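Local coordinates for protein putative NAD(P)H-flavin oxidoreductase (PDB 2HAY) that binds flavin mononucleotide and probably acts as a nitroreductase-family NAD(P)H-dependent flavin oxidoreductase, at residues K146-A151 against G193-L198. Numbering follows the deposited sequence.
Sequences KQTYIA and GIASML. With FMN (flavin mononucleotide), chain F.
A classic beta bulge in strand 192-201, formed where Ala195 and Ser196 both face Leu88 of strand 84-91, meets the long helix 137-162 in the buried core of this nitroreductase-family fold. Both bulge residues point their CB toward the helix. The methyl CB of Ala195 comes to 3.4 Å from OG1 of Thr148. That hydroxyl sits between the backbone N and the carbonyl carbon (chi1 73°), which lets it bond Ala145 O one turn back while accepting a hydrogen bond from a water 2.9 Å from OG1. The same water lies over the centre of one face of the Tyr149 ring. Tyr149 reaches the strand with its far end: OH stands 3.6 Å from Ala195 O, and a second water, in the ring plane at the edge, bridges the two by donating to both, 3.0 Å from Ala195 O. Ala195 O is also hydrogen-bonded to Tyr174 OH. Tyr149 OH bonds Glu170 of its own chain, beside one FMN; Gln147 OE1 and Ile150 CD1 each approach a methyl of another FMN, C7M and C8M respectively, to 3.2 Å, and that flavin is held largely by the second subunit. The axes of 146-151 and 193-198 approach to 8.5 Å and run 23° from parallel, with strand 54-59 packed against Thr148 and the second subunit against Lys146 and Tyr149.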
ATOM      1  N   LYS B 146      -4.557   3.523  -4.109  1.00 27.44           N
ATOM      2  CA  LYS B 146      -3.269   2.801  -3.963  1.00 26.83           C
ATOM      3  C   LYS B 146      -2.387   3.432  -2.918  1.00 27.32           C
ATOM      4  O   LYS B 146      -1.763   2.710  -2.120  1.00 27.35           O
ATOM      5  CB  LYS B 146      -2.480   2.741  -5.257  1.00 27.00           C
ATOM      6  CG  LYS B 146      -3.039   1.799  -6.311  1.00 27.07           C
ATOM      7  CD  LYS B 146      -2.298   1.930  -7.615  1.00 23.51           C
ATOM      8  CE  LYS B 146      -2.966   1.083  -8.670  1.00 25.50           C
ATOM      9  NZ  LYS B 146      -2.298   1.234  -9.998  1.00 26.92           N
ATOM     10  N   GLN B 147      -2.298   4.771  -2.923  1.00 26.95           N
ATOM     11  CA  GLN B 147      -1.451   5.459  -1.931  1.00 26.35           C
ATOM     12  C   GLN B 147      -1.846   5.110  -0.487  1.00 25.66           C
ATOM     13  O   GLN B 147      -0.987   4.957   0.395  1.00 25.33           O
ATOM     14  CB  GLN B 147      -1.425   6.989  -2.131  1.00 25.83           C
ATOM     15  CG  GLN B 147      -1.249   7.485  -3.603  1.00 26.73           C
ATOM     16  CD  GLN B 147      -0.113   6.824  -4.328  1.00 25.43           C
ATOM     17  OE1 GLN B 147       1.039   6.885  -3.898  1.00 23.26           O
ATOM     18  NE2 GLN B 147      -0.431   6.184  -5.448  1.00 24.67           N
ATOM     19  N   THR B 148      -3.144   4.981  -0.243  1.00 26.11           N
ATOM     20  CA  THR B 148      -3.649   4.702   1.121  1.00 25.78           C
ATOM     21  C   THR B 148      -3.207   3.348   1.614  1.00 25.61           C
ATOM     22  O   THR B 148      -3.068   3.158   2.830  1.00 26.25           O
ATOM     23  CB  THR B 148      -5.187   4.803   1.250  1.00 25.41           C
ATOM     24  OG1 THR B 148      -5.798   3.669   0.602  1.00 27.09           O
ATOM     25  CG2 THR B 148      -5.691   6.118   0.669  1.00 25.40           C
ATOM     26  N   TYR B 149      -2.986   2.406   0.690  1.00 25.45           N
ATOM     27  CA  TYR B 149      -2.415   1.078   1.048  1.00 25.39           C
ATOM     28  C   TYR B 149      -0.982   1.181   1.622  1.00 24.70           C
ATOM     29  O   TYR B 149      -0.603   0.355   2.433  1.00 25.47           O
ATOM     30  CB  TYR B 149      -2.476   0.098  -0.124  1.00 24.28           C
ATOM     31  CG  TYR B 149      -3.876  -0.387  -0.414  1.00 27.15           C
ATOM     32  CD1 TYR B 149      -4.807   0.431  -1.104  1.00 25.94           C
ATOM     33  CD2 TYR B 149      -4.286  -1.649  -0.011  1.00 22.22           C
ATOM     34  CE1 TYR B 149      -6.101  -0.014  -1.350  1.00 28.34           C
ATOM     35  CE2 TYR B 149      -5.606  -2.095  -0.257  1.00 25.74           C
ATOM     36  CZ  TYR B 149      -6.491  -1.281  -0.924  1.00 25.20           C
ATOM     37  OH  TYR B 149      -7.770  -1.716  -1.182  1.00 27.64           O
ATOM     38  N   ILE B 150      -0.192   2.171   1.202  1.00 24.92           N
ATOM     39  CA  ILE B 150       1.106   2.461   1.875  1.00 25.15           C
ATOM     40  C   ILE B 150       0.897   2.780   3.382  1.00 26.99           C
ATOM     41  O   ILE B 150       1.608   2.238   4.276  1.00 26.93           O
ATOM     42  CB  ILE B 150       1.882   3.622   1.186  1.00 26.98           C
ATOM     43  CG1 ILE B 150       2.052   3.352  -0.321  1.00 25.65           C
ATOM     44  CG2 ILE B 150       3.226   3.923   1.924  1.00 23.88           C
ATOM     45  CD1 ILE B 150       2.767   4.456  -1.115  1.00 25.44           C
ATOM     46  N   ALA B 151      -0.072   3.663   3.641  1.00 25.92           N
ATOM     47  CA  ALA B 151      -0.468   4.077   4.984  1.00 26.63           C
ATOM     48  C   ALA B 151      -1.027   2.887   5.734  1.00 26.64           C
ATOM     49  O   ALA B 151      -0.698   2.684   6.890  1.00 27.07           O
ATOM     50  CB  ALA B 151      -1.520   5.198   4.923  1.00 24.81           C
ATOM     51  N   GLY B 193     -13.993   8.780  -1.730  1.00 26.38           N
ATOM     52  CA  GLY B 193     -14.605   7.463  -1.560  1.00 26.50           C
ATOM     53  C   GLY B 193     -13.737   6.601  -0.644  1.00 26.64           C
ATOM     54  O   GLY B 193     -12.525   6.806  -0.510  1.00 26.70           O
ATOM     55  N   ILE B 194     -14.362   5.652   0.018  1.00 26.67           N
ATOM     56  CA  ILE B 194     -13.615   4.773   0.885  1.00 26.81           C
ATOM     57  C   ILE B 194     -12.694   3.854   0.050  1.00 27.26           C
ATOM     58  O   ILE B 194     -13.090   3.388  -1.024  1.00 27.27           O
ATOM     59  CB  ILE B 194     -14.579   3.974   1.836  1.00 27.45           C
ATOM     60  CG1 ILE B 194     -13.773   3.278   2.952  1.00 26.69           C
ATOM     61  CG2 ILE B 194     -15.513   3.009   1.048  1.00 24.29           C
ATOM     62  CD1 ILE B 194     -14.632   2.816   4.133  1.00 27.51           C
ATOM     63  N   ALA B 195     -11.474   3.631   0.552  1.00 27.06           N
ATOM     64  CA  ALA B 195     -10.499   2.736  -0.056  1.00 27.03           C
ATOM     65  C   ALA B 195     -10.500   1.377   0.661  1.00 26.88           C
ATOM     66  O   ALA B 195     -10.470   0.301   0.022  1.00 26.47           O
ATOM     67  CB  ALA B 195      -9.108   3.379  -0.009  1.00 27.13           C
ATOM     68  N   SER B 196     -10.540   1.434   1.986  1.00 26.12           N
ATOM     69  CA  SER B 196     -10.528   0.232   2.812  1.00 27.08           C
ATOM     70  C   SER B 196     -10.860   0.587   4.283  1.00 26.86           C
ATOM     71  O   SER B 196     -11.070   1.760   4.624  1.00 26.76           O
ATOM     72  CB  SER B 196      -9.144  -0.457   2.698  1.00 26.26           C
ATOM     73  OG  SER B 196      -8.151   0.348   3.286  1.00 26.03           O
HETATM   74  N   MSE B 197     -10.908  -0.425   5.138  1.00 27.40           N
HETATM   75  CA  MSE B 197     -11.042  -0.217   6.573  1.00 28.90           C
HETATM   76  C   MSE B 197      -9.924  -0.977   7.290  1.00 28.38           C
HETATM   77  O   MSE B 197      -9.357  -1.923   6.744  1.00 28.97           O
HETATM   78  CB  MSE B 197     -12.397  -0.744   7.066  1.00 29.58           C
HETATM   79  CG  MSE B 197     -13.628  -0.209   6.359  1.00 29.97           C
HETATM   80 SE   MSE B 197     -15.238  -1.267   6.883  0.55 32.40          SE
HETATM   81  CE  MSE B 197     -16.505  -0.510   5.665  1.00 29.74           C
ATOM     82  N   LEU B 198      -9.626  -0.574   8.517  1.00 27.60           N
ATOM     83  CA  LEU B 198      -8.644  -1.262   9.339  1.00 27.63           C
ATOM     84  C   LEU B 198      -9.213  -1.379  10.756  1.00 27.64           C
ATOM     85  O   LEU B 198      -9.495  -0.372  11.382  1.00 27.37           O
ATOM     86  CB  LEU B 198      -7.332  -0.454   9.369  1.00 27.29           C
ATOM     87  CG  LEU B 198      -6.178  -1.008  10.204  1.00 27.07           C
ATOM     88  CD1 LEU B 198      -5.675  -2.346   9.622  1.00 23.95           C
ATOM     89  CD2 LEU B 198      -5.074   0.025  10.217  1.00 28.11           C
TER
HETATM   90  N1  FMN F 702      10.005  10.255  -5.790  1.00 35.18           N
HETATM   91  C2  FMN F 702      10.729  10.345  -6.976  1.00 36.04           C
HETATM   92  O2  FMN F 702      11.757  11.036  -7.056  1.00 37.27           O
HETATM   93  N3  FMN F 702      10.309   9.671  -8.107  1.00 35.30           N
HETATM   94  C4  FMN F 702       9.158   8.897  -8.123  1.00 35.86           C
HETATM   95  O4  FMN F 702       8.541   8.777  -9.191  1.00 34.02           O
HETATM   96  C4A FMN F 702       8.422   8.786  -6.928  1.00 37.20           C
HETATM   97  N5  FMN F 702       7.248   8.009  -6.921  1.00 37.47           N
HETATM   98  C5A FMN F 702       6.501   7.837  -5.752  1.00 36.43           C
HETATM   99  C6  FMN F 702       5.378   7.019  -5.761  1.00 34.55           C
HETATM  100  C7  FMN F 702       4.609   6.836  -4.614  1.00 35.72           C
HETATM  101  C7M FMN F 702       3.839   5.535  -4.502  1.00 29.29           C
HETATM  102  C8  FMN F 702       4.996   7.506  -3.436  1.00 35.69           C
HETATM  103  C8M FMN F 702       4.616   6.898  -2.122  1.00 29.74           C
HETATM  104  C9  FMN F 702       6.126   8.340  -3.431  1.00 35.29           C
HETATM  105  C9A FMN F 702       6.901   8.502  -4.583  1.00 36.87           C
HETATM  106  N10 FMN F 702       8.069   9.305  -4.586  1.00 37.77           N
HETATM  107  C10 FMN F 702       8.845   9.458  -5.753  1.00 36.79           C
HETATM  108  C1' FMN F 702       8.342  10.180  -3.395  1.00 39.81           C
HETATM  109  C2' FMN F 702       7.328  11.324  -3.215  1.00 42.02           C
HETATM  110  O2' FMN F 702       7.587  12.394  -4.112  1.00 43.71           O
HETATM  111  C3' FMN F 702       7.434  11.785  -1.758  1.00 42.24           C
HETATM  112  O3' FMN F 702       6.977  10.709  -0.977  1.00 44.36           O
HETATM  113  C4' FMN F 702       6.674  13.061  -1.360  1.00 41.48           C
HETATM  114  O4' FMN F 702       7.238  14.215  -1.961  1.00 42.08           O
HETATM  115  C5' FMN F 702       6.644  13.192   0.175  1.00 39.73           C
HETATM  116  O5' FMN F 702       7.921  13.503   0.736  1.00 36.17           O
HETATM  117  P   FMN F 702       8.830  12.510   1.647  1.00 29.42           P
HETATM  118  O1P FMN F 702      10.271  12.730   1.274  1.00 26.93           O
HETATM  119  O2P FMN F 702       8.487  11.056   1.485  1.00 29.42           O
HETATM  120  O3P FMN F 702       8.659  12.859   3.079  1.00 33.96           O
HETATM  121  O   HOH W   1      -6.243   1.053   1.782  1.00 18.26           O
HETATM  122  O   HOH W   2      -9.278   0.210  -2.687  1.00 20.38           O